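Local structure of reticulocyte binding protein (Streptococcus agalactiae COH1, 3FAX) at residues T46-I51 / F100-G105; E718-T723 / E766-L771. The protein is probably a pullulanase-type enzyme of the alpha-amylase family that hydrolyses alpha-1,6 linkages in pullulan and related alpha-glucans. All coordinates share one frame; numbering follows the deposited sequence.

Contact 1 of 2, residues T46-I51 / F100-G105; sequences TDLTSI and FNPKQG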
loop_
_atom_site.group_PDB
_atom_site.type_symbol
_atom_site.label_atom_id
_atom_site.label_comp_id
_atom_site.label_asym_id
_atom_site.label_seq_id
_atom_site.Cartn_x
_atom_site.Cartn_y
_atom_site.Cartn_z
ATOM N N THR A 46 -7.748 25.659 -23.187
ATOM C CA THR A 46 -8.345 25.357 -21.885
ATOM C C THR A 46 -9.851 25.085 -21.952
ATOM O O THR A 46 -10.376 24.334 -21.137
ATOM C CB THR A 46 -8.081 26.500 -20.900
ATOM O OG1 THR A 46 -8.590 27.730 -21.440
ATOM C CG2 THR A 46 -6.568 26.624 -20.629
ATOM N N ASP A 47 -10.546 25.702 -22.903
ATOM C CA ASP A 47 -11.927 25.309 -23.217
ATOM C C ASP A 47 -12.286 25.666 -24.667
ATOM O O ASP A 47 -11.423 26.105 -25.432
ATOM C CB ASP A 47 -12.940 25.865 -22.191
ATOM C CG ASP A 47 -12.882 27.370 -22.055
ATOM O OD1 ASP A 47 -13.340 28.079 -22.969
ATOM O OD2 ASP A 47 -12.397 27.851 -21.016
ATOM N N LEU A 48 -13.549 25.446 -25.039
ATOM C CA LEU A 48 -14.022 25.665 -26.412
ATOM C C LEU A 48 -13.617 27.014 -27.014
ATOM O O LEU A 48 -13.411 27.113 -28.223
ATOM C CB LEU A 48 -15.549 25.515 -26.480
ATOM C CG LEU A 48 -16.119 24.120 -26.791
ATOM C CD1 LEU A 48 -15.176 23.003 -26.376
ATOM C CD2 LEU A 48 -17.487 23.943 -26.148
ATOM N N THR A 49 -13.507 28.045 -26.179
ATOM C CA THR A 49 -13.254 29.393 -26.679
ATOM C C THR A 49 -12.101 30.095 -25.969
ATOM O O THR A 49 -12.047 31.320 -25.947
ATOM C CB THR A 49 -14.542 30.260 -26.587
ATOM O OG1 THR A 49 -14.910 30.441 -25.214
ATOM C CG2 THR A 49 -15.687 29.593 -27.339
ATOM N N SER A 50 -11.173 29.320 -25.409
ATOM C CA SER A 50 -10.070 29.882 -24.623
ATOM C C SER A 50 -8.752 29.174 -24.882
ATOM O O SER A 50 -8.634 27.971 -24.653
ATOM C CB SER A 50 -10.386 29.797 -23.137
ATOM O OG SER A 50 -11.532 30.557 -22.843
ATOM N N ILE A 51 -7.774 29.940 -25.361
ATOM C CA ILE A 51 -6.399 29.483 -25.513
ATOM C C ILE A 51 -5.511 30.330 -24.616
ATOM O O ILE A 51 -5.621 31.555 -24.588
ATOM C CB ILE A 51 -5.909 29.635 -26.957
ATOM C CG1 ILE A 51 -6.529 28.554 -27.844
ATOM C CG2 ILE A 51 -4.367 29.588 -27.031
ATOM C CD1 ILE A 51 -6.447 28.873 -29.329
ATOM N N PHE A 100 -12.439 28.504 -31.126
ATOM C CA PHE A 100 -11.371 27.526 -31.302
ATOM C C PHE A 100 -11.928 26.109 -31.233
ATOM O O PHE A 100 -11.565 25.342 -30.347
ATOM C CB PHE A 100 -10.305 27.714 -30.221
ATOM C CG PHE A 100 -9.750 29.106 -30.149
ATOM C CD1 PHE A 100 -9.770 29.818 -28.956
ATOM C CD2 PHE A 100 -9.208 29.709 -31.268
ATOM C CE1 PHE A 100 -9.261 31.094 -28.884
ATOM C CE2 PHE A 100 -8.697 30.989 -31.197
ATOM C CZ PHE A 100 -8.723 31.682 -30.003
ATOM N N ASN A 101 -12.795 25.752 -32.173
ATOM C CA ASN A 101 -13.407 24.418 -32.163
ATOM C C ASN A 101 -12.375 23.304 -32.349
ATOM O O ASN A 101 -11.643 23.315 -33.333
ATOM C CB ASN A 101 -14.483 24.278 -33.235
ATOM C CG ASN A 101 -15.312 23.017 -33.054
ATOM O OD1 ASN A 101 -16.120 22.922 -32.126
ATOM N ND2 ASN A 101 -15.099 22.033 -33.926
ATOM N N PRO A 102 -12.330 22.336 -31.412
ATOM C CA PRO A 102 -11.325 21.266 -31.385
ATOM C C PRO A 102 -11.059 20.626 -32.745
ATOM O O PRO A 102 -9.903 20.421 -33.123
ATOM C CB PRO A 102 -11.951 20.213 -30.462
ATOM C CG PRO A 102 -12.900 20.935 -29.619
ATOM C CD PRO A 102 -13.325 22.180 -30.333
ATOM N N LYS A 103 -12.135 20.328 -33.469
ATOM C CA LYS A 103 -12.063 19.535 -34.693
ATOM C C LYS A 103 -11.362 20.253 -35.844
ATOM O O LYS A 103 -10.972 19.608 -36.819
ATOM C CB LYS A 103 -13.463 19.078 -35.118
ATOM C CG LYS A 103 -14.188 18.274 -34.041
ATOM C CD LYS A 103 -15.289 17.403 -34.613
ATOM C CE LYS A 103 -14.728 16.136 -35.239
ATOM N NZ LYS A 103 -15.806 15.267 -35.789
ATOM N N GLN A 104 -11.191 21.571 -35.732
ATOM C CA GLN A 104 -10.326 22.316 -36.653
ATOM C C GLN A 104 -8.850 22.153 -36.239
ATOM O O GLN A 104 -8.084 23.126 -36.212
ATOM C CB GLN A 104 -10.735 23.796 -36.708
ATOM C CG GLN A 104 -12.135 24.046 -37.283
ATOM C CD GLN A 104 -12.294 23.559 -38.724
ATOM O OE1 GLN A 104 -13.228 22.821 -39.041
ATOM N NE2 GLN A 104 -11.378 23.968 -39.595
ATOM N N GLY A 105 -8.471 20.905 -35.944
ATOM C CA GLY A 105 -7.141 20.536 -35.446
ATOM C C GLY A 105 -6.699 21.338 -34.245
ATOM O O GLY A 105 -7.481 22.103 -33.676
#
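Ile51 and Phe100 form the apolar centre of a hairpin-to-loop contact in the N-terminal beta-sheet region, where the turn joining strands 40-47 and 50-55 meets the loop that follows strand 93-98. The two side chains cross at about a right angle. Ile51 CD1 stands almost squarely over the middle of the Phe100 ring, 3.3 Å from its centroid and 6° off the ring normal, a close CH-pi contact. The first torsion of Ile51 sets CG1 toward the ring, anti to the carbonyl carbon, and the extended chi2 (162°) then takes CD1 over the aromatic face. The amide N of Ser50 lies at the ring's edge, near its plane. Beyond the two segments, Phe107 packs edge-to-face with Phe100.

Polar contact across the interface is slight. Phe100 N gives a weak hydrogen bond to Leu48 O (3.4 Å), while the two carbonyl oxygens, Leu48 O and Phe100 O, approach to 3.3 Å as acceptors without a bond. Farther out, Leu48 CD1 loosely meets Pro102 CD at 4.4 Å, and both side chains also touch helix 122-129, at Phe124 and Leu128 respectively.

The turn itself is tied together from within. Asp47 OD1 accepts hydrogen bonds from Thr49 N (3.2 Å) on its anti side and from Ser50 OG (3.1 Å) on its syn side, a double grip that should hold the carboxylate over the turn. Ser50 O likewise accepts hydrogen bonds from both Thr46 N and Thr46 OG1 on one face of its plane, the hydroxyl from well above that plane.

A type I turn from Asp47 to Ser50, an Asx turn at Asp47 and a classic beta bulge pairing Thr46 and Asp47 with Ser50 together make this a tight, bulged beta hairpin, resting on the aromatic side chain of a neighbouring loop.

Contact 2 of 2, residues E718-T723 / E766-L771; sequences EVSLIT and EKYKHL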
loop_
_atom_site.group_PDB
_atom_site.type_symbol
_atom_site.label_atom_id
_atom_site.label_comp_id
_atom_site.label_asym_id
_atom_site.label_seq_id
_atom_site.Cartn_x
_atom_site.Cartn_y
_atom_site.Cartn_z
ATOM N N GLU A 718 -14.451 5.749 28.817
ATOM C CA GLU A 718 -14.317 4.396 29.370
ATOM C C GLU A 718 -12.886 3.860 29.407
ATOM O O GLU A 718 -12.648 2.802 29.991
ATOM C CB GLU A 718 -15.231 3.431 28.606
ATOM C CG GLU A 718 -16.719 3.755 28.752
ATOM C CD GLU A 718 -17.607 2.874 27.888
ATOM O OE1 GLU A 718 -17.419 1.640 27.900
ATOM O OE2 GLU A 718 -18.501 3.417 27.206
ATOM N N VAL A 719 -11.945 4.584 28.794
ATOM C CA VAL A 719 -10.523 4.233 28.846
ATOM C C VAL A 719 -9.791 5.246 29.715
ATOM O O VAL A 719 -9.737 6.432 29.381
ATOM C CB VAL A 719 -9.883 4.208 27.450
ATOM C CG1 VAL A 719 -8.409 3.818 27.541
ATOM C CG2 VAL A 719 -10.632 3.251 26.545
ATOM N N SER A 720 -9.212 4.763 30.815
ATOM C CA SER A 720 -8.705 5.610 31.894
ATOM C C SER A 720 -7.204 5.405 32.093
ATOM O O SER A 720 -6.683 4.321 31.821
ATOM C CB SER A 720 -9.431 5.258 33.196
ATOM O OG SER A 720 -10.682 4.636 32.939
ATOM N N LEU A 721 -6.517 6.439 32.582
ATOM C CA LEU A 721 -5.078 6.359 32.847
ATOM C C LEU A 721 -4.830 6.097 34.328
ATOM O O LEU A 721 -4.990 6.992 35.157
ATOM C CB LEU A 721 -4.378 7.653 32.416
ATOM C CG LEU A 721 -2.849 7.684 32.532
ATOM C CD1 LEU A 721 -2.210 6.534 31.764
ATOM C CD2 LEU A 721 -2.316 9.023 32.039
ATOM N N ILE A 722 -4.436 4.868 34.654
ATOM C CA ILE A 722 -4.174 4.477 36.040
ATOM C C ILE A 722 -2.930 5.175 36.584
ATOM O O ILE A 722 -2.943 5.679 37.707
ATOM C CB ILE A 722 -3.953 2.962 36.174
ATOM C CG1 ILE A 722 -5.207 2.193 35.768
ATOM C CG2 ILE A 722 -3.558 2.604 37.601
ATOM C CD1 ILE A 722 -4.993 0.702 35.724
ATOM N N THR A 723 -1.863 5.197 35.790
ATOM C CA THR A 723 -0.607 5.831 36.193
ATOM C C THR A 723 -0.604 7.311 35.832
ATOM O O THR A 723 -0.204 7.683 34.729
ATOM C CB THR A 723 0.596 5.169 35.506
ATOM O OG1 THR A 723 0.421 5.228 34.085
ATOM C CG2 THR A 723 0.737 3.718 35.941
ATOM N N GLU A 766 -6.985 4.780 45.672
ATOM C CA GLU A 766 -8.408 4.653 45.965
ATOM C C GLU A 766 -9.202 4.208 44.735
ATOM O O GLU A 766 -9.988 3.261 44.805
ATOM C CB GLU A 766 -8.966 5.981 46.502
ATOM C CG GLU A 766 -8.564 6.311 47.942
ATOM C CD GLU A 766 -9.412 5.584 48.976
ATOM O OE1 GLU A 766 -9.326 4.339 49.047
ATOM O OE2 GLU A 766 -10.162 6.255 49.721
ATOM N N LYS A 767 -8.966 4.880 43.608
ATOM C CA LYS A 767 -9.784 4.702 42.401
ATOM C C LYS A 767 -9.693 3.312 41.750
ATOM O O LYS A 767 -10.695 2.808 41.241
ATOM C CB LYS A 767 -9.435 5.780 41.363
ATOM C CG LYS A 767 -10.437 5.881 40.215
ATOM C CD LYS A 767 -10.155 7.076 39.318
ATOM C CE LYS A 767 -11.142 7.143 38.154
ATOM N NZ LYS A 767 -12.532 7.482 38.590
ATOM N N TYR A 768 -8.508 2.699 41.771
ATOM C CA TYR A 768 -8.269 1.443 41.043
ATOM C C TYR A 768 -7.935 0.230 41.931
ATOM O O TYR A 768 -7.622 -0.842 41.407
ATOM C CB TYR A 768 -7.158 1.642 39.992
ATOM C CG TYR A 768 -7.485 2.686 38.939
ATOM C CD1 TYR A 768 -8.356 2.402 37.890
ATOM C CD2 TYR A 768 -6.927 3.958 38.998
ATOM C CE1 TYR A 768 -8.665 3.359 36.930
ATOM C CE2 TYR A 768 -7.230 4.921 38.044
ATOM C CZ TYR A 768 -8.097 4.618 37.012
ATOM O OH TYR A 768 -8.388 5.581 36.071
ATOM N N LYS A 769 -8.009 0.370 43.256
ATOM C CA LYS A 769 -7.706 -0.765 44.142
ATOM C C LYS A 769 -8.644 -1.967 43.919
ATOM O O LYS A 769 -8.279 -3.100 44.221
ATOM C CB LYS A 769 -7.682 -0.355 45.628
ATOM C CG LYS A 769 -9.017 0.077 46.245
ATOM C CD LYS A 769 -8.832 0.434 47.727
ATOM C CE LYS A 769 -10.159 0.534 48.480
ATOM N NZ LYS A 769 -11.043 1.608 47.946
ATOM N N HIS A 770 -9.834 -1.717 43.378
ATOM C CA HIS A 770 -10.780 -2.782 43.020
ATOM C C HIS A 770 -10.230 -3.794 42.004
ATOM O O HIS A 770 -10.744 -4.907 41.896
ATOM C CB HIS A 770 -12.060 -2.172 42.454
ATOM C CG HIS A 770 -11.867 -1.509 41.130
ATOM N ND1 HIS A 770 -12.165 -2.130 39.936
ATOM C CD2 HIS A 770 -11.381 -0.287 40.806
ATOM C CE1 HIS A 770 -11.886 -1.314 38.936
ATOM N NE2 HIS A 770 -11.407 -0.190 39.436
ATOM N N LEU A 771 -9.207 -3.397 41.251
ATOM C CA LEU A 771 -8.543 -4.300 40.311
ATOM C C LEU A 771 -8.003 -5.556 40.995
ATOM O O LEU A 771 -8.015 -6.633 40.403
ATOM C CB LEU A 771 -7.399 -3.583 39.588
ATOM C CG LEU A 771 -7.777 -2.530 38.540
ATOM C CD1 LEU A 771 -6.563 -1.683 38.158
ATOM C CD2 LEU A 771 -8.380 -3.187 37.306
#
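Ser720, just past the end of helix 712-718, places its CB 3.1 Å from Tyr768 OH. This snug approach comes at the ring's edge, near its plane, with no hydrogen bond: Ser720 OG stays 4.0 Å from Tyr768 OH. The backbone of Ser720 meanwhile pairs with Gln740 on strand 736-742. Leu721 turns away from Tyr768, its side chain touching Gln545 and Phe548 of helix 544-551, and contributes only a distant carbonyl oxygen near the tyrosine hydroxyl.

Within 718-723, Ile722 makes the main contact. Its CG1 sits over the centre of the Tyr768 ring, 3.7 Å from the centroid and 7° off the normal, in a CH-pi interaction, while CG2 reaches the rim at Tyr768 CD2 (3.9 Å). Because the chain is extended about CB-CG1 (chi2 173°), CD1 continues past the ring to meet Leu771 CD1 tip to tip at 3.8 Å. Lys767 CG lies toward the rim of the opposite ring face.

Ala750, on strand 748-754, touches both Ile722 and Leu771. Both segments belong to the SpuA C-terminal family region, and the arrangement, a short helix packed against edge strand 720-721 and the residue that follows it, is consistent with the C-terminal beta domain of alpha-amylase-family enzymes.

In the fold
The two contacts lie on opposite sides of the chain's centre, with their own centres 70 Å apart and nearest atoms about 52 Å apart, and they share no strand or helix. They follow one another in series: contact 1 closes in the mixed seven-stranded sheet near the N-terminus before contact 2 opens in the five-stranded antiparallel sheet near the C-terminus. Between them in sequence run the antiparallel sheet that begins at strand 136-139, in the carbohydrate-binding module 48 region, and the closed parallel barrel of the alpha-amylase catalytic domain, from strand 269-273 to strand 614-618. Each contact therefore joins parts of its own beta-sheet region, without linking the two ends of this multidomain chain.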